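Rnh (Ribonuclease H) (Chlorobaculum tepidum, PDB 3H08) probably cleaves the RNA strand of RNA-DNA hybrids endonucleolytically, using magnesium, as a monomeric ribonuclease H of the type 1 family. Local coordinates at residues Y73-V87 / V99-T112. The protein carries 3 engineered substitutions. Residues are numbered along the deposited sequence; the frame is centred on the assembly and turned at random. Where two conformers were deposited one is given.
Sequences YLVNAMNEGWLKRWV and VENIDLWQEILKLT
An aromatic cluster of Tyr73, Trp86 and Trp105 ties the two short helices 72-79 and 82-88 of this RNase H domain to helix 102-114. Trp105 is the knob, set among Tyr73, Ala77, Leu83 and Trp86. Its six-membered ring turns an edge to the face of Tyr73, with planes at 63° and Trp105 CZ2 lying 3.6 Å from Tyr73 CZ. Trp86 in turn presents its own edge to a face of Trp105, bringing Trp86 CZ3 to 3.5 Å from Trp105 CE2. With CG anti to the backbone N (chi1 -178°), Tyr73 carries its hydroxyl to the indole nitrogen, and Trp105 NE1 donates to Tyr73 OH at 3.2 Å along a bent path (146°). A water bridges the same hydroxyl to Glu100 O, to which it donates. Ala77 CB presses close to Trp105 CH2 (3.3 Å). Val99 CG2 sits over the Trp86 face opposite Trp82 O, a CH-pi contact 3.5 Å from the five-membered ring centroid. An alanine in place of Trp105 would probably open a gap between Tyr73, Ala77 and Trp86 and deprive the tyrosine hydroxyl of its indole donor. One turn on from Trp105, Leu109 and Leu83 lie alongside, running opposite ways, with Leu83 CD2 3.6 Å from Leu109 CD2, while Ile108 CG2 meets Met78 SD at 4.0 Å. Tyr73 also touches Asn45 of helix 44-57, near the predicted magnesium ligand Glu48. These helices connect strands 64-69 and 116-121 of the five-stranded RNase H fold, helix 82-88 and its following loop being consistent with the basic protrusion of bacterial RNases HI.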
loop_
_atom_site.group_PDB
_atom_site.type_symbol
_atom_site.label_atom_id
_atom_site.label_comp_id
_atom_site.label_asym_id
_atom_site.label_seq_id
_atom_site.Cartn_x
_atom_site.Cartn_y
_atom_site.Cartn_z
ATOM N N TYR A 73 -9.653 3.203 -1.010
ATOM C CA TYR A 73 -9.727 2.041 -1.890
ATOM C C TYR A 73 -9.153 0.826 -1.217
ATOM O O TYR A 73 -9.784 -0.207 -1.135
ATOM C CB TYR A 73 -8.979 2.373 -3.188
ATOM C CG TYR A 73 -8.987 1.293 -4.242
ATOM C CD1 TYR A 73 -10.182 0.827 -4.792
ATOM C CD2 TYR A 73 -7.792 0.751 -4.726
ATOM C CE1 TYR A 73 -10.177 -0.173 -5.782
ATOM C CE2 TYR A 73 -7.791 -0.186 -5.728
ATOM C CZ TYR A 73 -8.962 -0.654 -6.248
ATOM O OH TYR A 73 -8.925 -1.622 -7.235
ATOM N N LEU A 74 -7.937 0.964 -0.714
ATOM C CA LEU A 74 -7.310 -0.113 0.009
ATOM C C LEU A 74 -7.995 -0.424 1.314
ATOM O O LEU A 74 -8.336 -1.586 1.622
ATOM C CB LEU A 74 -5.847 0.226 0.270
ATOM C CG LEU A 74 -5.028 -0.733 1.145
ATOM C CD1 LEU A 74 -4.919 -2.117 0.488
ATOM C CD2 LEU A 74 -3.694 -0.153 1.449
ATOM N N VAL A 75 -8.124 0.590 2.149
ATOM C CA VAL A 75 -8.543 0.332 3.518
ATOM C C VAL A 75 -9.990 -0.177 3.586
ATOM O O VAL A 75 -10.296 -1.106 4.323
ATOM C CB VAL A 75 -8.333 1.580 4.421
ATOM C CG1 VAL A 75 -8.912 1.322 5.814
ATOM C CG2 VAL A 75 -6.907 1.953 4.472
ATOM N N ASN A 76 -10.867 0.371 2.762
ATOM C CA ASN A 76 -12.244 -0.126 2.724
ATOM C C ASN A 76 -12.305 -1.580 2.270
ATOM O O ASN A 76 -13.068 -2.368 2.806
ATOM C CB ASN A 76 -13.105 0.727 1.826
ATOM C CG ASN A 76 -13.365 2.093 2.412
ATOM O OD1 ASN A 76 -13.181 2.312 3.615
ATOM N ND2 ASN A 76 -13.798 3.017 1.576
ATOM N N ALA A 77 -11.499 -1.959 1.274
ATOM C CA ALA A 77 -11.553 -3.326 0.779
ATOM C C ALA A 77 -11.176 -4.287 1.882
ATOM O O ALA A 77 -11.685 -5.381 1.963
ATOM C CB ALA A 77 -10.622 -3.516 -0.380
ATOM N N MET A 78 -10.222 -3.888 2.703
ATOM C CA MET A 78 -9.740 -4.789 3.739
ATOM C C MET A 78 -10.650 -4.778 4.961
ATOM O O MET A 78 -10.830 -5.815 5.613
ATOM C CB MET A 78 -8.329 -4.375 4.181
ATOM C CG MET A 78 -7.307 -4.259 3.056
ATOM S SD MET A 78 -7.261 -5.769 2.053
ATOM C CE MET A 78 -6.748 -7.022 3.207
ATOM N N ASN A 79 -11.167 -3.603 5.332
ATOM C CA ASN A 79 -11.915 -3.457 6.589
ATOM C C ASN A 79 -13.426 -3.632 6.484
ATOM O O ASN A 79 -14.100 -3.796 7.513
ATOM C CB ASN A 79 -11.595 -2.106 7.218
ATOM C CG ASN A 79 -10.187 -2.041 7.732
ATOM O OD1 ASN A 79 -9.493 -3.038 7.724
ATOM N ND2 ASN A 79 -9.764 -0.879 8.191
ATOM N N GLU A 80 -13.953 -3.555 5.268
ATOM C CA GLU A 80 -15.388 -3.770 5.035
ATOM C C GLU A 80 -15.675 -5.191 4.483
ATOM O O GLU A 80 -16.825 -5.529 4.162
ATOM C CB GLU A 80 -15.922 -2.705 4.077
ATOM C CG GLU A 80 -15.689 -1.263 4.453
ATOM C CD GLU A 80 -16.246 -0.848 5.810
ATOM O OE1 GLU A 80 -17.383 -1.235 6.142
ATOM O OE2 GLU A 80 -15.527 -0.123 6.548
ATOM N N GLY A 81 -14.633 -6.010 4.350
ATOM C CA GLY A 81 -14.805 -7.418 3.951
ATOM C C GLY A 81 -14.945 -7.635 2.451
ATOM O O GLY A 81 -15.243 -8.743 2.013
ATOM N N TRP A 82 -14.714 -6.583 1.664
ATOM C CA TRP A 82 -14.970 -6.631 0.225
ATOM C C TRP A 82 -13.991 -7.565 -0.473
ATOM O O TRP A 82 -14.371 -8.353 -1.328
ATOM C CB TRP A 82 -14.856 -5.240 -0.386
ATOM C CG TRP A 82 -15.819 -4.262 0.149
ATOM C CD1 TRP A 82 -16.942 -4.526 0.869
ATOM C CD2 TRP A 82 -15.786 -2.855 -0.051
ATOM N NE1 TRP A 82 -17.620 -3.350 1.146
ATOM C CE2 TRP A 82 -16.923 -2.312 0.589
ATOM C CE3 TRP A 82 -14.905 -1.993 -0.713
ATOM C CZ2 TRP A 82 -17.192 -0.957 0.595
ATOM C CZ3 TRP A 82 -15.188 -0.629 -0.705
ATOM C CH2 TRP A 82 -16.319 -0.135 -0.063
ATOM N N LEU A 83 -12.720 -7.459 -0.136
ATOM C CA LEU A 83 -11.736 -8.304 -0.769
ATOM C C LEU A 83 -12.104 -9.778 -0.583
ATOM O O LEU A 83 -12.074 -10.577 -1.540
ATOM C CB LEU A 83 -10.334 -8.008 -0.235
ATOM C CG LEU A 83 -9.290 -9.017 -0.709
ATOM C CD1 LEU A 83 -9.120 -8.966 -2.229
ATOM C CD2 LEU A 83 -7.993 -8.747 -0.018
ATOM N N LYS A 84 -12.523 -10.136 0.622
ATOM C CA LYS A 84 -12.876 -11.543 0.880
ATOM C C LYS A 84 -14.095 -11.995 0.095
ATOM O O LYS A 84 -14.149 -13.123 -0.384
ATOM C CB LYS A 84 -13.038 -11.787 2.383
ATOM C CG LYS A 84 -11.699 -11.605 3.152
ATOM C CD LYS A 84 -10.486 -12.109 2.321
ATOM C CE LYS A 84 -9.148 -11.682 2.899
ATOM N NZ LYS A 84 -9.005 -12.022 4.345
ATOM N N ARG A 85 -15.035 -11.088 -0.111
ATOM C CA ARG A 85 -16.197 -11.392 -0.933
ATOM C C ARG A 85 -15.843 -11.484 -2.422
ATOM O O ARG A 85 -16.412 -12.315 -3.161
ATOM C CB ARG A 85 -17.272 -10.345 -0.714
ATOM C CG ARG A 85 -17.771 -10.323 0.721
ATOM C CD ARG A 85 -19.261 -10.484 0.802
ATOM N NE ARG A 85 -19.720 -10.468 2.191
ATOM C CZ ARG A 85 -20.989 -10.602 2.578
ATOM N NH1 ARG A 85 -21.961 -10.779 1.686
ATOM N NH2 ARG A 85 -21.282 -10.571 3.868
ATOM N N TRP A 86 -14.903 -10.644 -2.869
ATOM C CA TRP A 86 -14.485 -10.660 -4.275
ATOM C C TRP A 86 -13.892 -12.007 -4.621
ATOM O O TRP A 86 -14.221 -12.591 -5.648
ATOM C CB TRP A 86 -13.451 -9.567 -4.584
ATOM C CG TRP A 86 -13.973 -8.188 -4.497
ATOM C CD1 TRP A 86 -15.269 -7.779 -4.621
ATOM C CD2 TRP A 86 -13.204 -7.012 -4.238
ATOM N NE1 TRP A 86 -15.349 -6.416 -4.480
ATOM C CE2 TRP A 86 -14.087 -5.925 -4.247
ATOM C CE3 TRP A 86 -11.839 -6.772 -4.054
ATOM C CZ2 TRP A 86 -13.652 -4.613 -4.029
ATOM C CZ3 TRP A 86 -11.417 -5.459 -3.834
ATOM C CH2 TRP A 86 -12.309 -4.412 -3.846
ATOM N N VAL A 87 -13.012 -12.495 -3.764
ATOM C CA VAL A 87 -12.351 -13.756 -3.980
ATOM C C VAL A 87 -13.392 -14.859 -4.054
ATOM O O VAL A 87 -13.350 -15.710 -4.945
ATOM C CB VAL A 87 -11.390 -14.073 -2.828
ATOM C CG1 VAL A 87 -10.964 -15.546 -2.864
ATOM C CG2 VAL A 87 -10.233 -13.191 -2.893
ATOM N N VAL A 99 -13.638 -7.059 -10.899
ATOM C CA VAL A 99 -12.957 -6.121 -10.035
ATOM C C VAL A 99 -11.708 -5.647 -10.778
ATOM O O VAL A 99 -11.139 -6.385 -11.579
ATOM C CB VAL A 99 -12.631 -6.805 -8.683
ATOM C CG1 VAL A 99 -11.704 -5.964 -7.835
ATOM C CG2 VAL A 99 -13.924 -7.090 -7.933
ATOM N N GLU A 100 -11.324 -4.387 -10.579
ATOM C CA GLU A 100 -10.128 -3.866 -11.207
ATOM C C GLU A 100 -8.923 -4.299 -10.386
ATOM O O GLU A 100 -9.039 -4.540 -9.158
ATOM C CB GLU A 100 -10.180 -2.330 -11.308
ATOM C CG GLU A 100 -11.349 -1.796 -12.155
ATOM C CD GLU A 100 -10.903 -1.151 -13.472
ATOM O OE1 GLU A 100 -9.754 -0.639 -13.555
ATOM O OE2 GLU A 100 -11.713 -1.125 -14.424
ATOM N N ASN A 101 -7.764 -4.388 -11.043
ATOM C CA ASN A 101 -6.492 -4.596 -10.341
ATOM C C ASN A 101 -6.398 -5.937 -9.624
ATOM O O ASN A 101 -5.746 -6.059 -8.575
ATOM C CB ASN A 101 -6.248 -3.443 -9.361
ATOM C CG ASN A 101 -6.401 -2.088 -10.019
ATOM O OD1 ASN A 101 -7.061 -1.159 -9.488
ATOM N ND2 ASN A 101 -5.838 -1.963 -11.196
ATOM N N ILE A 102 -6.992 -6.967 -10.238
ATOM C CA ILE A 102 -7.018 -8.319 -9.625
ATOM C C ILE A 102 -5.598 -8.782 -9.358
ATOM O O ILE A 102 -5.349 -9.398 -8.345
ATOM C CB ILE A 102 -7.739 -9.340 -10.503
ATOM C CG1 ILE A 102 -9.232 -8.985 -10.565
ATOM C CG2 ILE A 102 -7.571 -10.751 -9.962
ATOM C CD1 ILE A 102 -9.958 -9.697 -11.714
ATOM N N ASP A 103 -4.668 -8.464 -10.262
ATOM C CA ASP A 103 -3.269 -8.851 -10.063
ATOM C C ASP A 103 -2.724 -8.360 -8.725
ATOM O O ASP A 103 -2.062 -9.102 -7.979
ATOM C CB ASP A 103 -2.396 -8.386 -11.229
ATOM C CG ASP A 103 -2.443 -6.851 -11.480
ATOM O OD1 ASP A 103 -3.511 -6.191 -11.361
ATOM O OD2 ASP A 103 -1.372 -6.342 -11.875
ATOM N N LEU A 104 -3.037 -7.119 -8.393
ATOM C CA LEU A 104 -2.552 -6.536 -7.144
ATOM C C LEU A 104 -3.319 -7.052 -5.940
ATOM O O LEU A 104 -2.715 -7.385 -4.923
ATOM C CB LEU A 104 -2.581 -5.007 -7.221
ATOM C CG LEU A 104 -1.761 -4.379 -8.346
ATOM C CD1 LEU A 104 -1.792 -2.870 -8.240
ATOM C CD2 LEU A 104 -0.325 -4.823 -8.305
ATOM N N TRP A 105 -4.640 -7.188 -6.062
ATOM C CA TRP A 105 -5.395 -7.805 -4.961
ATOM C C TRP A 105 -4.920 -9.229 -4.642
ATOM O O TRP A 105 -4.906 -9.613 -3.476
ATOM C CB TRP A 105 -6.902 -7.781 -5.201
ATOM C CG TRP A 105 -7.470 -6.433 -5.200
ATOM C CD1 TRP A 105 -7.984 -5.765 -6.269
ATOM C CD2 TRP A 105 -7.522 -5.510 -4.092
ATOM N NE1 TRP A 105 -8.417 -4.517 -5.901
ATOM C CE2 TRP A 105 -8.137 -4.325 -4.571
ATOM C CE3 TRP A 105 -7.144 -5.579 -2.756
ATOM C CZ2 TRP A 105 -8.383 -3.228 -3.747
ATOM C CZ3 TRP A 105 -7.413 -4.489 -1.938
ATOM C CH2 TRP A 105 -7.993 -3.330 -2.447
ATOM N N GLN A 106 -4.503 -10.005 -5.639
ATOM C CA GLN A 106 -4.009 -11.359 -5.385
ATOM C C GLN A 106 -2.734 -11.320 -4.573
ATOM O O GLN A 106 -2.479 -12.200 -3.751
ATOM C CB GLN A 106 -3.760 -12.085 -6.702
ATOM C CG GLN A 106 -5.049 -12.573 -7.305
ATOM C CD GLN A 106 -4.928 -13.025 -8.744
ATOM O OE1 GLN A 106 -5.793 -13.729 -9.232
ATOM N NE2 GLN A 106 -3.865 -12.603 -9.433
ATOM N N GLU A 107 -1.909 -10.324 -4.842
ATOM C CA GLU A 107 -0.674 -10.155 -4.087
ATOM C C GLU A 107 -0.986 -9.797 -2.640
ATOM O O GLU A 107 -0.373 -10.332 -1.724
ATOM C CB GLU A 107 0.207 -9.086 -4.722
ATOM C CG GLU A 107 0.986 -9.566 -5.872
ATOM C CD GLU A 107 1.926 -10.682 -5.437
ATOM O OE1 GLU A 107 2.867 -10.411 -4.637
ATOM O OE2 GLU A 107 1.689 -11.826 -5.833
ATOM N N ILE A 108 -1.946 -8.908 -2.447
ATOM C CA ILE A 108 -2.340 -8.482 -1.109
ATOM C C ILE A 108 -2.941 -9.637 -0.325
ATOM O O ILE A 108 -2.717 -9.739 0.883
ATOM C CB ILE A 108 -3.314 -7.274 -1.161
ATOM C CG1 ILE A 108 -2.584 -6.054 -1.713
ATOM C CG2 ILE A 108 -3.899 -6.989 0.228
ATOM C CD1 ILE A 108 -3.496 -4.884 -2.104
ATOM N N LEU A 109 -3.691 -10.516 -0.997
ATOM C CA LEU A 109 -4.179 -11.744 -0.349
ATOM C C LEU A 109 -3.031 -12.607 0.190
ATOM O O LEU A 109 -3.093 -13.099 1.322
ATOM C CB LEU A 109 -5.029 -12.544 -1.320
ATOM C CG LEU A 109 -6.417 -12.004 -1.446
ATOM C CD1 LEU A 109 -7.096 -12.686 -2.646
ATOM C CD2 LEU A 109 -7.221 -12.241 -0.182
ATOM N N LYS A 110 -1.999 -12.820 -0.627
ATOM C CA LYS A 110 -0.863 -13.604 -0.222
ATOM C C LYS A 110 -0.122 -12.980 0.963
ATOM O O LYS A 110 0.221 -13.651 1.944
ATOM C CB LYS A 110 0.070 -13.815 -1.415
ATOM C CG LYS A 110 -0.522 -14.718 -2.506
ATOM C CD LYS A 110 0.365 -14.680 -3.745
ATOM C CE LYS A 110 1.623 -15.486 -3.503
ATOM N NZ LYS A 110 2.425 -15.710 -4.760
ATOM N N LEU A 111 0.075 -11.691 0.895
ATOM C CA LEU A 111 0.877 -10.992 1.895
ATOM C C LEU A 111 0.157 -10.877 3.221
ATOM O O LEU A 111 0.784 -10.780 4.262
ATOM C CB LEU A 111 1.248 -9.610 1.365
ATOM C CG LEU A 111 2.287 -9.694 0.270
ATOM C CD1 LEU A 111 2.337 -8.410 -0.551
ATOM C CD2 LEU A 111 3.656 -9.982 0.861
ATOM N N THR A 112 -1.173 -10.835 3.181
ATOM C CA THR A 112 -1.987 -10.793 4.426
ATOM C C THR A 112 -2.271 -12.175 5.006
ATOM O O THR A 112 -2.944 -12.291 6.006
ATOM C CB THR A 112 -3.265 -10.001 4.241
ATOM O OG1 THR A 112 -4.085 -10.548 3.187
ATOM C CG2 THR A 112 -2.939 -8.527 3.934
HETATM O O HOH W 1 -11.005 -2.822 -7.856
#